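Local coordinates for protein catalase (Exiguobacterium oxidotolerans, PDB 2J2M) that catalyses the breakdown of hydrogen peroxide into water and molecular oxygen at a buried haem, at residues Ala92-Val97 with Ala188-Met193; His56-Gly61 with Asp238-Ser243; Arg108-Phe113 with Val127-Pro132. All coordinates share one frame; numbering follows the deposited sequence.

Interaction 1: residues Ala92-Val97 with Ala188-Met193; sequences ARFSTV and ASYRKM. With HEM (protoporphyrin IX containing Fe), chain E.
Phe94 and Tyr190 meet where a strand of the catalase beta-barrel, strand 87-95, is covered on its side away from the haem by the loop that leads into strand 195-196. Phe94 can be followed outward atom by atom. Its CB lies over one face of the Tyr190 ring, 3.9 Å from the ring centroid and 25° off the normal, a CH-pi contact displaced toward the rim, with Tyr190 CG and CD1 as its nearest atoms. Beyond CB the ring is approached obliquely by both Tyr190 CB and Met193 CE: CG stands 3.9 Å from Met193 CE, CD1 lies 4.0 Å from Tyr190 CB, CD2 makes the closest approach, 3.4 Å from Met193 CE, and CE2 lies 4.2 Å from that methyl. With CG anti to the carbonyl carbon (chi1 -56°), Phe94 turns its ring past that of Tyr190, so that CB rather than the ring lies over the tyrosine face. The Phe94 side chain also packs on Leu299 of strand 292-302, and its ring meets that of Trp258. Tyr190 runs on along the strand, its CE1 3.9 Å from Ser95 N, and its OH finds a hydrogen-bond partner in the carboxylate of Glu105.

The neighbouring residues serve the other side of the strand, as the alternation of a beta-strand requires. Ser95 OG is hydrogen-bonded to His56 ND1, while Arg93, extended from CG to NE, reaches one haem propionate and also the carbonyl of His56. The propionate bond runs from Arg93 NH1 to HEM O2A over 3.1 Å, with an N-H...O angle of 155°.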
loop_
_atom_site.group_PDB
_atom_site.type_symbol
_atom_site.label_atom_id
_atom_site.label_comp_id
_atom_site.label_asym_id
_atom_site.label_seq_id
_atom_site.Cartn_x
_atom_site.Cartn_y
_atom_site.Cartn_z
ATOM N N ALA A 92 -9.039 -2.151 25.782
ATOM C CA ALA A 92 -8.813 -3.590 25.775
ATOM C C ALA A 92 -9.392 -4.242 24.534
ATOM O O ALA A 92 -10.364 -3.741 23.966
ATOM C CB ALA A 92 -9.392 -4.228 27.033
ATOM N N ARG A 93 -8.779 -5.338 24.108
ATOM C CA ARG A 93 -9.270 -6.124 22.974
ATOM C C ARG A 93 -9.093 -7.601 23.301
ATOM O O ARG A 93 -8.002 -8.034 23.660
ATOM C CB ARG A 93 -8.554 -5.775 21.642
ATOM C CG ARG A 93 -9.077 -6.580 20.426
ATOM C CD ARG A 93 -8.566 -6.071 19.065
ATOM N NE ARG A 93 -9.201 -6.698 17.878
ATOM C CZ ARG A 93 -8.900 -7.911 17.379
ATOM N NH1 ARG A 93 -7.994 -8.688 17.994
ATOM N NH2 ARG A 93 -9.516 -8.361 16.275
ATOM N N PHE A 94 -10.179 -8.344 23.172
ATOM C CA PHE A 94 -10.203 -9.774 23.387
ATOM C C PHE A 94 -10.483 -10.391 22.039
ATOM O O PHE A 94 -11.077 -9.756 21.185
ATOM C CB PHE A 94 -11.293 -10.128 24.406
ATOM C CG PHE A 94 -11.147 -9.393 25.721
ATOM C CD1 PHE A 94 -12.081 -8.428 26.100
ATOM C CD2 PHE A 94 -10.041 -9.631 26.560
ATOM C CE1 PHE A 94 -11.929 -7.738 27.312
ATOM C CE2 PHE A 94 -9.895 -8.959 27.759
ATOM C CZ PHE A 94 -10.831 -8.011 28.139
ATOM N N SER A 95 -10.049 -11.621 21.833
ATOM C CA SER A 95 -9.993 -12.173 20.478
ATOM C C SER A 95 -9.896 -13.679 20.491
ATOM O O SER A 95 -9.583 -14.255 21.532
ATOM C CB SER A 95 -8.803 -11.568 19.699
ATOM O OG SER A 95 -7.574 -11.819 20.351
ATOM N N THR A 96 -10.223 -14.321 19.368
ATOM C CA THR A 96 -9.814 -15.709 19.149
ATOM C C THR A 96 -8.490 -15.645 18.411
ATOM O O THR A 96 -7.908 -14.580 18.370
ATOM C CB THR A 96 -10.848 -16.523 18.354
ATOM O OG1 THR A 96 -11.157 -15.845 17.130
ATOM C CG2 THR A 96 -12.096 -16.736 19.178
ATOM N N VAL A 97 -8.010 -16.756 17.846
ATOM C CA VAL A 97 -6.682 -16.796 17.209
ATOM C C VAL A 97 -6.703 -17.127 15.717
ATOM O O VAL A 97 -6.282 -16.327 14.879
ATOM C CB VAL A 97 -5.688 -17.817 17.923
ATOM C CG1 VAL A 97 -4.284 -17.830 17.224
ATOM C CG2 VAL A 97 -5.531 -17.491 19.405
ATOM N N ALA A 188 -16.936 -19.176 27.703
ATOM C CA ALA A 188 -18.340 -18.841 27.447
ATOM C C ALA A 188 -18.486 -17.393 26.977
ATOM O O ALA A 188 -19.429 -17.040 26.241
ATOM C CB ALA A 188 -19.209 -19.097 28.710
ATOM N N SER A 189 -17.576 -16.550 27.461
ATOM C CA SER A 189 -17.337 -15.266 26.836
ATOM C C SER A 189 -16.042 -14.604 27.304
ATOM O O SER A 189 -15.350 -15.068 28.234
ATOM C CB SER A 189 -18.526 -14.316 27.003
ATOM O OG SER A 189 -18.787 -14.107 28.362
ATOM N N TYR A 190 -15.745 -13.508 26.616
ATOM C CA TYR A 190 -14.623 -12.649 26.923
ATOM C C TYR A 190 -14.581 -12.175 28.379
ATOM O O TYR A 190 -13.493 -12.069 28.958
ATOM C CB TYR A 190 -14.622 -11.472 25.946
ATOM C CG TYR A 190 -14.442 -11.900 24.493
ATOM C CD1 TYR A 190 -13.575 -12.925 24.152
ATOM C CD2 TYR A 190 -15.136 -11.261 23.461
ATOM C CE1 TYR A 190 -13.405 -13.315 22.815
ATOM C CE2 TYR A 190 -14.966 -11.643 22.125
ATOM C CZ TYR A 190 -14.092 -12.668 21.814
ATOM O OH TYR A 190 -13.913 -13.047 20.515
ATOM N N ARG A 191 -15.752 -11.920 28.972
ATOM C CA ARG A 191 -15.826 -11.392 30.330
ATOM C C ARG A 191 -15.730 -12.512 31.370
ATOM O O ARG A 191 -15.535 -12.260 32.576
ATOM C CB ARG A 191 -17.082 -10.531 30.524
ATOM C CG ARG A 191 -18.388 -11.284 30.452
ATOM C CD ARG A 191 -19.560 -10.370 30.065
ATOM N NE ARG A 191 -20.251 -9.923 31.255
ATOM C CZ ARG A 191 -21.375 -10.449 31.728
ATOM N NH1 ARG A 191 -21.996 -11.429 31.084
ATOM N NH2 ARG A 191 -21.899 -9.951 32.840
ATOM N N LYS A 192 -15.839 -13.752 30.897
ATOM C CA LYS A 192 -15.766 -14.903 31.789
ATOM C C LYS A 192 -14.517 -15.749 31.563
ATOM O O LYS A 192 -14.576 -16.975 31.557
ATOM C CB LYS A 192 -17.031 -15.738 31.667
ATOM C CG LYS A 192 -18.271 -14.946 32.019
ATOM C CD LYS A 192 -19.495 -15.827 32.171
ATOM C CE LYS A 192 -20.726 -14.941 32.385
ATOM N NZ LYS A 192 -21.954 -15.770 32.364
ATOM N N MET A 193 -13.391 -15.072 31.395
ATOM C CA MET A 193 -12.106 -15.719 31.179
ATOM C C MET A 193 -10.999 -14.956 31.885
ATOM O O MET A 193 -11.129 -13.763 32.201
ATOM C CB MET A 193 -11.785 -15.791 29.683
ATOM C CG MET A 193 -11.234 -14.496 29.099
ATOM S SD MET A 193 -11.136 -14.610 27.312
ATOM C CE MET A 193 -10.409 -12.992 26.906
HETATM C CHA HEM E . -1.657 -11.044 17.569
HETATM C CHB HEM E . -1.170 -13.299 21.871
HETATM C CHC HEM E . 2.830 -15.440 20.231
HETATM C CHD HEM E . 2.734 -12.711 16.256
HETATM C C1A HEM E . -1.860 -11.427 18.893
HETATM C C2A HEM E . -2.905 -10.955 19.799
HETATM C C3A HEM E . -2.765 -11.585 20.990
HETATM C C4A HEM E . -1.639 -12.474 20.878
HETATM C CMA HEM E . -3.621 -11.425 22.270
HETATM C CAA HEM E . -3.988 -9.917 19.406
HETATM C CBA HEM E . -3.597 -8.476 19.746
HETATM C CGA HEM E . -4.774 -7.607 19.362
HETATM O O1A HEM E . -4.665 -6.803 18.398
HETATM O O2A HEM E . -5.845 -7.742 20.014
HETATM C C1B HEM E . -0.012 -14.029 21.837
HETATM C C2B HEM E . 0.634 -14.689 22.961
HETATM C C3B HEM E . 1.730 -15.275 22.481
HETATM C C4B HEM E . 1.817 -15.007 21.066
HETATM C CMB HEM E . 0.169 -14.673 24.445
HETATM C CAB HEM E . 2.790 -16.063 23.269
HETATM C CBB HEM E . 2.455 -16.929 24.220
HETATM C C1C HEM E . 3.229 -14.845 19.064
HETATM C C2C HEM E . 4.496 -15.020 18.381
HETATM C C3C HEM E . 4.449 -14.241 17.283
HETATM C C4C HEM E . 3.161 -13.570 17.238
HETATM C CMC HEM E . 5.692 -15.901 18.851
HETATM C CAC HEM E . 5.532 -14.073 16.190
HETATM C CBC HEM E . 6.621 -13.322 16.391
HETATM C C1D HEM E . 1.543 -12.023 16.191
HETATM C C2D HEM E . 1.156 -11.138 15.110
HETATM C C3D HEM E . -0.214 -10.605 15.527
HETATM C C4D HEM E . -0.516 -11.226 16.813
HETATM C CMD HEM E . 1.990 -10.774 13.836
HETATM C CAD HEM E . -1.099 -9.606 14.759
HETATM C CBD HEM E . -0.971 -8.253 15.463
HETATM C CGD HEM E . -1.531 -7.113 14.632
HETATM O O1D HEM E . -1.856 -7.270 13.408
HETATM O O2D HEM E . -1.635 -6.010 15.208
HETATM N NA HEM E . -1.111 -12.348 19.603
HETATM N NB HEM E . 0.732 -14.247 20.697
HETATM N NC HEM E . 2.451 -13.955 18.343
HETATM N ND HEM E . 0.550 -12.035 17.158
HETATM FE FE HEM E . 0.804 -12.905 19.052
#

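Interaction 2: residues His56-Gly61 with Asp238-Ser243. With HEM (protoporphyrin IX containing Fe), chain E.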
loop_
_atom_site.group_PDB
_atom_site.type_symbol
_atom_site.label_atom_id
_atom_site.label_comp_id
_atom_site.label_asym_id
_atom_site.label_seq_id
_atom_site.Cartn_x
_atom_site.Cartn_y
_atom_site.Cartn_z
ATOM N N HIS A 56 -5.591 -13.705 15.350
ATOM C CA HIS A 56 -6.447 -12.969 16.278
ATOM C C HIS A 56 -7.286 -11.927 15.582
ATOM O O HIS A 56 -7.560 -10.874 16.169
ATOM C CB HIS A 56 -5.636 -12.270 17.374
ATOM C CG HIS A 56 -5.000 -13.196 18.359
ATOM N ND1 HIS A 56 -5.545 -13.444 19.604
ATOM C CD2 HIS A 56 -3.827 -13.872 18.317
ATOM C CE1 HIS A 56 -4.748 -14.262 20.274
ATOM N NE2 HIS A 56 -3.688 -14.520 19.523
ATOM N N ALA A 57 -7.655 -12.206 14.331
ATOM C CA ALA A 57 -8.477 -11.282 13.520
ATOM C C ALA A 57 -9.865 -11.087 14.109
ATOM O O ALA A 57 -10.420 -9.979 14.058
ATOM C CB ALA A 57 -8.574 -11.743 12.058
ATOM N N ARG A 58 -10.437 -12.156 14.652
ATOM C CA ARG A 58 -11.771 -12.059 15.288
ATOM C C ARG A 58 -11.641 -11.543 16.725
ATOM O O ARG A 58 -10.965 -12.144 17.552
ATOM C CB ARG A 58 -12.500 -13.408 15.227
ATOM C CG ARG A 58 -13.717 -13.514 16.130
ATOM C CD ARG A 58 -14.835 -12.512 15.739
ATOM N NE ARG A 58 -16.023 -13.162 15.194
ATOM C CZ ARG A 58 -17.183 -12.548 14.969
ATOM N NH1 ARG A 58 -17.309 -11.251 15.206
ATOM N NH2 ARG A 58 -18.215 -13.235 14.491
ATOM N N GLY A 59 -12.270 -10.415 17.013
ATOM C CA GLY A 59 -12.138 -9.795 18.327
ATOM C C GLY A 59 -13.133 -8.704 18.718
ATOM O O GLY A 59 -13.972 -8.269 17.904
ATOM N N PHE A 60 -12.994 -8.249 19.973
ATOM C CA PHE A 60 -13.897 -7.302 20.603
ATOM C C PHE A 60 -13.122 -6.370 21.520
ATOM O O PHE A 60 -12.378 -6.828 22.394
ATOM C CB PHE A 60 -14.992 -8.024 21.430
ATOM C CG PHE A 60 -15.809 -7.077 22.308
ATOM C CD1 PHE A 60 -16.934 -6.426 21.794
ATOM C CD2 PHE A 60 -15.412 -6.803 23.636
ATOM C CE1 PHE A 60 -17.684 -5.541 22.580
ATOM C CE2 PHE A 60 -16.134 -5.904 24.440
ATOM C CZ PHE A 60 -17.279 -5.261 23.908
ATOM N N GLY A 61 -13.331 -5.070 21.346
ATOM C CA GLY A 61 -12.626 -4.064 22.126
ATOM C C GLY A 61 -13.515 -3.117 22.899
ATOM O O GLY A 61 -14.619 -2.754 22.443
ATOM N N ASP A 238 -25.868 -18.200 17.347
ATOM C CA ASP A 238 -25.128 -16.931 17.408
ATOM C C ASP A 238 -23.626 -17.130 17.112
ATOM O O ASP A 238 -22.919 -17.656 17.956
ATOM C CB ASP A 238 -25.315 -16.340 18.819
ATOM C CG ASP A 238 -24.855 -14.892 18.940
ATOM O OD1 ASP A 238 -24.120 -14.383 18.050
ATOM O OD2 ASP A 238 -25.227 -14.263 19.960
ATOM N N PHE A 239 -23.144 -16.716 15.931
ATOM C CA PHE A 239 -21.690 -16.777 15.607
ATOM C C PHE A 239 -20.913 -15.585 16.159
ATOM O O PHE A 239 -19.686 -15.537 16.040
ATOM C CB PHE A 239 -21.389 -16.980 14.104
ATOM C CG PHE A 239 -21.742 -15.794 13.225
ATOM C CD1 PHE A 239 -20.751 -14.895 12.795
ATOM C CD2 PHE A 239 -23.060 -15.587 12.800
ATOM C CE1 PHE A 239 -21.066 -13.789 11.992
ATOM C CE2 PHE A 239 -23.391 -14.480 11.989
ATOM C CZ PHE A 239 -22.379 -13.588 11.568
ATOM N N ASN A 240 -21.626 -14.652 16.788
ATOM C CA ASN A 240 -21.035 -13.487 17.450
ATOM C C ASN A 240 -21.300 -13.433 18.961
ATOM O O ASN A 240 -21.467 -12.333 19.497
ATOM C CB ASN A 240 -21.643 -12.218 16.849
ATOM C CG ASN A 240 -21.605 -12.208 15.339
ATOM O OD1 ASN A 240 -20.524 -12.153 14.733
ATOM N ND2 ASN A 240 -22.793 -12.238 14.711
ATOM N N HIS A 241 -21.341 -14.582 19.651
ATOM C CA HIS A 241 -21.905 -14.612 21.019
ATOM C C HIS A 241 -21.077 -13.864 22.056
ATOM O O HIS A 241 -21.637 -13.143 22.887
ATOM C CB HIS A 241 -22.238 -16.034 21.507
ATOM C CG HIS A 241 -21.083 -16.742 22.143
ATOM N ND1 HIS A 241 -20.129 -17.422 21.411
ATOM C CD2 HIS A 241 -20.725 -16.874 23.444
ATOM C CE1 HIS A 241 -19.224 -17.926 22.235
ATOM N NE2 HIS A 241 -19.562 -17.609 23.473
ATOM N N ALA A 242 -19.752 -14.013 22.001
ATOM C CA ALA A 242 -18.896 -13.437 23.033
ATOM C C ALA A 242 -18.899 -11.923 22.922
ATOM O O ALA A 242 -19.038 -11.230 23.927
ATOM C CB ALA A 242 -17.493 -14.006 22.966
ATOM N N SER A 243 -18.786 -11.430 21.688
ATOM C CA SER A 243 -18.862 -9.986 21.381
ATOM C C SER A 243 -20.202 -9.402 21.834
ATOM O O SER A 243 -20.233 -8.417 22.568
ATOM C CB SER A 243 -18.677 -9.734 19.869
ATOM O OG SER A 243 -17.313 -9.869 19.514
HETATM C CHA HEM E . -1.657 -11.044 17.569
HETATM C CHB HEM E . -1.170 -13.299 21.871
HETATM C CHC HEM E . 2.830 -15.440 20.231
HETATM C CHD HEM E . 2.734 -12.711 16.256
HETATM C C1A HEM E . -1.860 -11.427 18.893
HETATM C C2A HEM E . -2.905 -10.955 19.799
HETATM C C3A HEM E . -2.765 -11.585 20.990
HETATM C C4A HEM E . -1.639 -12.474 20.878
HETATM C CMA HEM E . -3.621 -11.425 22.270
HETATM C CAA HEM E . -3.988 -9.917 19.406
HETATM C CBA HEM E . -3.597 -8.476 19.746
HETATM C CGA HEM E . -4.774 -7.607 19.362
HETATM O O1A HEM E . -4.665 -6.803 18.398
HETATM O O2A HEM E . -5.845 -7.742 20.014
HETATM C C1B HEM E . -0.012 -14.029 21.837
HETATM C C2B HEM E . 0.634 -14.689 22.961
HETATM C C3B HEM E . 1.730 -15.275 22.481
HETATM C C4B HEM E . 1.817 -15.007 21.066
HETATM C CMB HEM E . 0.169 -14.673 24.445
HETATM C CAB HEM E . 2.790 -16.063 23.269
HETATM C CBB HEM E . 2.455 -16.929 24.220
HETATM C C1C HEM E . 3.229 -14.845 19.064
HETATM C C2C HEM E . 4.496 -15.020 18.381
HETATM C C3C HEM E . 4.449 -14.241 17.283
HETATM C C4C HEM E . 3.161 -13.570 17.238
HETATM C CMC HEM E . 5.692 -15.901 18.851
HETATM C CAC HEM E . 5.532 -14.073 16.190
HETATM C CBC HEM E . 6.621 -13.322 16.391
HETATM C C1D HEM E . 1.543 -12.023 16.191
HETATM C C2D HEM E . 1.156 -11.138 15.110
HETATM C C3D HEM E . -0.214 -10.605 15.527
HETATM C C4D HEM E . -0.516 -11.226 16.813
HETATM C CMD HEM E . 1.990 -10.774 13.836
HETATM C CAD HEM E . -1.099 -9.606 14.759
HETATM C CBD HEM E . -0.971 -8.253 15.463
HETATM C CGD HEM E . -1.531 -7.113 14.632
HETATM O O1D HEM E . -1.856 -7.270 13.408
HETATM O O2D HEM E . -1.635 -6.010 15.208
HETATM N NA HEM E . -1.111 -12.348 19.603
HETATM N NB HEM E . 0.732 -14.247 20.697
HETATM N NC HEM E . 2.451 -13.955 18.343
HETATM N ND HEM E . 0.550 -12.035 17.158
HETATM FE FE HEM E . 0.804 -12.905 19.052
HETATM O O HOH W 1 -16.686 -8.546 17.040
#
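Arg58 and Asn240 join the catalase beta-barrel, at the start of strand 59-68, to the N terminus of helix 241-251. Among direct hydrogen bonds, Arg58 NH2 donates to Asn240 OD1 over 2.6 Å. The guanidinium and amide planes stand 80° apart, and the donor is tilted 28° from the carbonyl plane. Asn240 occupies the N-cap position, yet its side chain makes no capping bond; it turns to the arginine instead. Two residues earlier, Asp238 OD1 accepts from Asn240 N at 2.8 Å, an Asx turn. Arg58 NE is held by the carbonyl of Ser103.

A water provides the second, indirect link, donating to Gly59 O and to Ser243 OG, each at 2.9 Å, with a weak bond from Arg58 NH1. Ser243 OG is also hydrogen-bonded to Glu105.

In the packing, Phe60 CB touches Ser243 OG at 3.5 Å, and the Phe239 ring carries Asn240 ND2 over the centre of one face while meeting His99 of a second subunit edge-to-face. The His56 ring lies face-on to the haem, consistent with the distal histidine of haem catalases, with HEM C2A over its centre, 3.3 Å above the imidazole plane.

Interaction 3: residues Arg108-Phe113 with Val127-Pro132. With HEM (protoporphyrin IX containing Fe), chain E.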
loop_
_atom_site.group_PDB
_atom_site.type_symbol
_atom_site.label_atom_id
_atom_site.label_comp_id
_atom_site.label_asym_id
_atom_site.label_seq_id
_atom_site.Cartn_x
_atom_site.Cartn_y
_atom_site.Cartn_z
ATOM N N ARG A 108 -12.740 -23.613 19.466
ATOM C CA ARG A 108 -11.620 -23.897 20.328
ATOM C C ARG A 108 -10.369 -23.117 19.892
ATOM O O ARG A 108 -9.905 -23.224 18.744
ATOM C CB ARG A 108 -11.333 -25.407 20.297
ATOM C CG ARG A 108 -10.281 -25.866 21.345
ATOM C CD ARG A 108 -10.196 -27.377 21.431
ATOM N NE ARG A 108 -11.504 -27.989 21.716
ATOM C CZ ARG A 108 -12.092 -28.020 22.915
ATOM N NH1 ARG A 108 -13.277 -28.606 23.037
ATOM N NH2 ARG A 108 -11.513 -27.454 23.987
ATOM N N ASP A 109 -9.811 -22.341 20.809
ATOM C CA ASP A 109 -8.633 -21.498 20.523
ATOM C C ASP A 109 -8.225 -20.889 21.827
ATOM O O ASP A 109 -9.071 -20.722 22.725
ATOM C CB ASP A 109 -9.005 -20.315 19.620
ATOM C CG ASP A 109 -8.474 -20.448 18.196
ATOM O OD1 ASP A 109 -8.879 -19.610 17.341
ATOM O OD2 ASP A 109 -7.644 -21.356 17.930
ATOM N N PRO A 110 -6.931 -20.540 21.952
ATOM C CA PRO A 110 -6.624 -19.664 23.083
ATOM C C PRO A 110 -7.466 -18.419 22.850
ATOM O O PRO A 110 -7.945 -18.201 21.726
ATOM C CB PRO A 110 -5.147 -19.349 22.901
ATOM C CG PRO A 110 -4.591 -20.461 21.962
ATOM C CD PRO A 110 -5.747 -20.876 21.120
ATOM N N ARG A 111 -7.697 -17.627 23.892
ATOM C CA ARG A 111 -8.370 -16.350 23.724
ATOM C C ARG A 111 -7.401 -15.222 24.043
ATOM O O ARG A 111 -6.881 -15.164 25.164
ATOM C CB ARG A 111 -9.586 -16.251 24.648
ATOM C CG ARG A 111 -10.944 -16.374 23.957
ATOM C CD ARG A 111 -11.057 -17.645 23.171
ATOM N NE ARG A 111 -12.393 -17.894 22.659
ATOM C CZ ARG A 111 -12.726 -19.015 22.009
ATOM N NH1 ARG A 111 -11.798 -19.937 21.787
ATOM N NH2 ARG A 111 -13.969 -19.221 21.566
ATOM N N GLY A 112 -7.204 -14.319 23.079
ATOM C CA GLY A 112 -6.367 -13.138 23.274
ATOM C C GLY A 112 -6.933 -12.188 24.322
ATOM O O GLY A 112 -8.159 -12.002 24.414
ATOM N N PHE A 113 -6.024 -11.593 25.098
ATOM C CA PHE A 113 -6.326 -10.679 26.201
ATOM C C PHE A 113 -5.334 -9.483 26.151
ATOM O O PHE A 113 -4.225 -9.539 26.685
ATOM C CB PHE A 113 -6.217 -11.459 27.534
ATOM C CG PHE A 113 -6.796 -10.740 28.738
ATOM C CD1 PHE A 113 -6.410 -9.448 29.058
ATOM C CD2 PHE A 113 -7.712 -11.393 29.574
ATOM C CE1 PHE A 113 -6.941 -8.804 30.178
ATOM C CE2 PHE A 113 -8.247 -10.771 30.690
ATOM C CZ PHE A 113 -7.856 -9.466 30.990
ATOM N N VAL A 127 -0.172 -7.850 26.353
ATOM C CA VAL A 127 -0.683 -8.653 25.228
ATOM C C VAL A 127 -0.499 -10.122 25.605
ATOM O O VAL A 127 0.575 -10.694 25.435
ATOM C CB VAL A 127 0.027 -8.275 23.881
ATOM C CG1 VAL A 127 -0.556 -9.056 22.688
ATOM C CG2 VAL A 127 -0.067 -6.765 23.638
ATOM N N GLY A 128 -1.535 -10.700 26.202
ATOM C CA GLY A 128 -1.496 -12.079 26.653
ATOM C C GLY A 128 -2.643 -12.916 26.088
ATOM O O GLY A 128 -3.380 -12.456 25.225
ATOM N N ASN A 129 -2.759 -14.153 26.588
ATOM C CA ASN A 129 -3.850 -15.080 26.288
ATOM C C ASN A 129 -4.487 -15.522 27.616
ATOM O O ASN A 129 -3.901 -15.306 28.685
ATOM C CB ASN A 129 -3.313 -16.309 25.545
ATOM C CG ASN A 129 -3.156 -16.086 24.038
ATOM O OD1 ASN A 129 -3.802 -15.219 23.457
ATOM N ND2 ASN A 129 -2.326 -16.913 23.396
ATOM N N ASN A 130 -5.671 -16.137 27.571
ATOM C CA ASN A 130 -6.254 -16.676 28.800
ATOM C C ASN A 130 -5.391 -17.791 29.375
ATOM O O ASN A 130 -5.104 -17.818 30.574
ATOM C CB ASN A 130 -7.724 -17.101 28.633
ATOM C CG ASN A 130 -7.940 -18.140 27.518
ATOM O OD1 ASN A 130 -7.194 -18.213 26.533
ATOM N ND2 ASN A 130 -8.992 -18.944 27.678
ATOM N N LEU A 131 -4.937 -18.664 28.482
ATOM C CA LEU A 131 -4.177 -19.847 28.838
ATOM C C LEU A 131 -2.746 -19.446 29.194
ATOM O O LEU A 131 -2.165 -18.598 28.522
ATOM C CB LEU A 131 -4.211 -20.860 27.687
ATOM C CG LEU A 131 -5.581 -21.322 27.174
ATOM C CD1 LEU A 131 -5.417 -22.412 26.125
ATOM C CD2 LEU A 131 -6.496 -21.798 28.311
ATOM N N PRO A 132 -2.209 -20.028 30.280
ATOM C CA PRO A 132 -0.986 -19.576 30.929
ATOM C C PRO A 132 0.321 -20.042 30.261
ATOM O O PRO A 132 1.392 -19.562 30.640
ATOM C CB PRO A 132 -1.123 -20.154 32.347
ATOM C CG PRO A 132 -1.823 -21.450 32.142
ATOM C CD PRO A 132 -2.794 -21.185 30.994
HETATM C CHA HEM E . -1.657 -11.044 17.569
HETATM C CHB HEM E . -1.170 -13.299 21.871
HETATM C CHC HEM E . 2.830 -15.440 20.231
HETATM C CHD HEM E . 2.734 -12.711 16.256
HETATM C C1A HEM E . -1.860 -11.427 18.893
HETATM C C2A HEM E . -2.905 -10.955 19.799
HETATM C C3A HEM E . -2.765 -11.585 20.990
HETATM C C4A HEM E . -1.639 -12.474 20.878
HETATM C CMA HEM E . -3.621 -11.425 22.270
HETATM C CAA HEM E . -3.988 -9.917 19.406
HETATM C CBA HEM E . -3.597 -8.476 19.746
HETATM C CGA HEM E . -4.774 -7.607 19.362
HETATM O O1A HEM E . -4.665 -6.803 18.398
HETATM O O2A HEM E . -5.845 -7.742 20.014
HETATM C C1B HEM E . -0.012 -14.029 21.837
HETATM C C2B HEM E . 0.634 -14.689 22.961
HETATM C C3B HEM E . 1.730 -15.275 22.481
HETATM C C4B HEM E . 1.817 -15.007 21.066
HETATM C CMB HEM E . 0.169 -14.673 24.445
HETATM C CAB HEM E . 2.790 -16.063 23.269
HETATM C CBB HEM E . 2.455 -16.929 24.220
HETATM C C1C HEM E . 3.229 -14.845 19.064
HETATM C C2C HEM E . 4.496 -15.020 18.381
HETATM C C3C HEM E . 4.449 -14.241 17.283
HETATM C C4C HEM E . 3.161 -13.570 17.238
HETATM C CMC HEM E . 5.692 -15.901 18.851
HETATM C CAC HEM E . 5.532 -14.073 16.190
HETATM C CBC HEM E . 6.621 -13.322 16.391
HETATM C C1D HEM E . 1.543 -12.023 16.191
HETATM C C2D HEM E . 1.156 -11.138 15.110
HETATM C C3D HEM E . -0.214 -10.605 15.527
HETATM C C4D HEM E . -0.516 -11.226 16.813
HETATM C CMD HEM E . 1.990 -10.774 13.836
HETATM C CAD HEM E . -1.099 -9.606 14.759
HETATM C CBD HEM E . -0.971 -8.253 15.463
HETATM C CGD HEM E . -1.531 -7.113 14.632
HETATM O O1D HEM E . -1.856 -7.270 13.408
HETATM O O2D HEM E . -1.635 -6.010 15.208
HETATM N NA HEM E . -1.111 -12.348 19.603
HETATM N NB HEM E . 0.732 -14.247 20.697
HETATM N NC HEM E . 2.451 -13.955 18.343
HETATM N ND HEM E . 0.550 -12.035 17.158
HETATM FE FE HEM E . 0.804 -12.905 19.052
#
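Phe113, whose CB rests 3.8 Å from Gly128 O, sends its ring away from the beta-hairpin of strands 112-119 and 122-129: it stacks with Trp217 and meets Phe94 and Trp258 edge-to-face. The Arg111 guanidinium has the backbone of Arg108 and Asp109 at its edge, where NH1 bonds to the carbonyls of Asp109 and Leu107. The third flat group, the Asn130 amide, takes Arg111 N on OD1 at 2.8 Å; the N-H points nearly straight at the oxygen (167°) but comes from above the carbonyl plane.

CG of Asn130 sits between its own backbone N and carbonyl carbon (chi1 57°), which folds the amide back over Arg111 while Asn130 N donates to Arg111 O at 2.9 Å. An alanine here would probably leave Arg111 N without its acceptor and the turn after the hairpin less firmly tied.

Within the hairpin, Phe113 and Gly128 form an antiparallel hydrogen-bonded pair, and Gly112 and Asn129 the adjoining non-hydrogen-bonded one. This end of the hairpin lines the haem pocket. Gly112, with no side chain, brings its CA to 3.4 Å from HEM CMA, and Gly128 O lies 3.1 Å from the same methyl carbon.

In the fold
The chain first lays down 56-61 at the start of strand 59-68, returns along strand 87-95 through 92-97, and passes through 108-113 into the hairpin. There interaction 3 closes the shortest loop as 127-132 pairs back. After helices 142-149, 160-169 and 174-180, 188-193 closes interaction 1 around it, and 238-243, leading into helix 241-251, closes interaction 2 around both. The three loops are nested and none cross. Their strands lie side by side in one antiparallel sheet: Phe94 O accepts from Phe60 N, and Ser95 O from Gly112 N. The barrel wall beside the haem is thereby tied to the later loop and helix that pack against its side away from the haem.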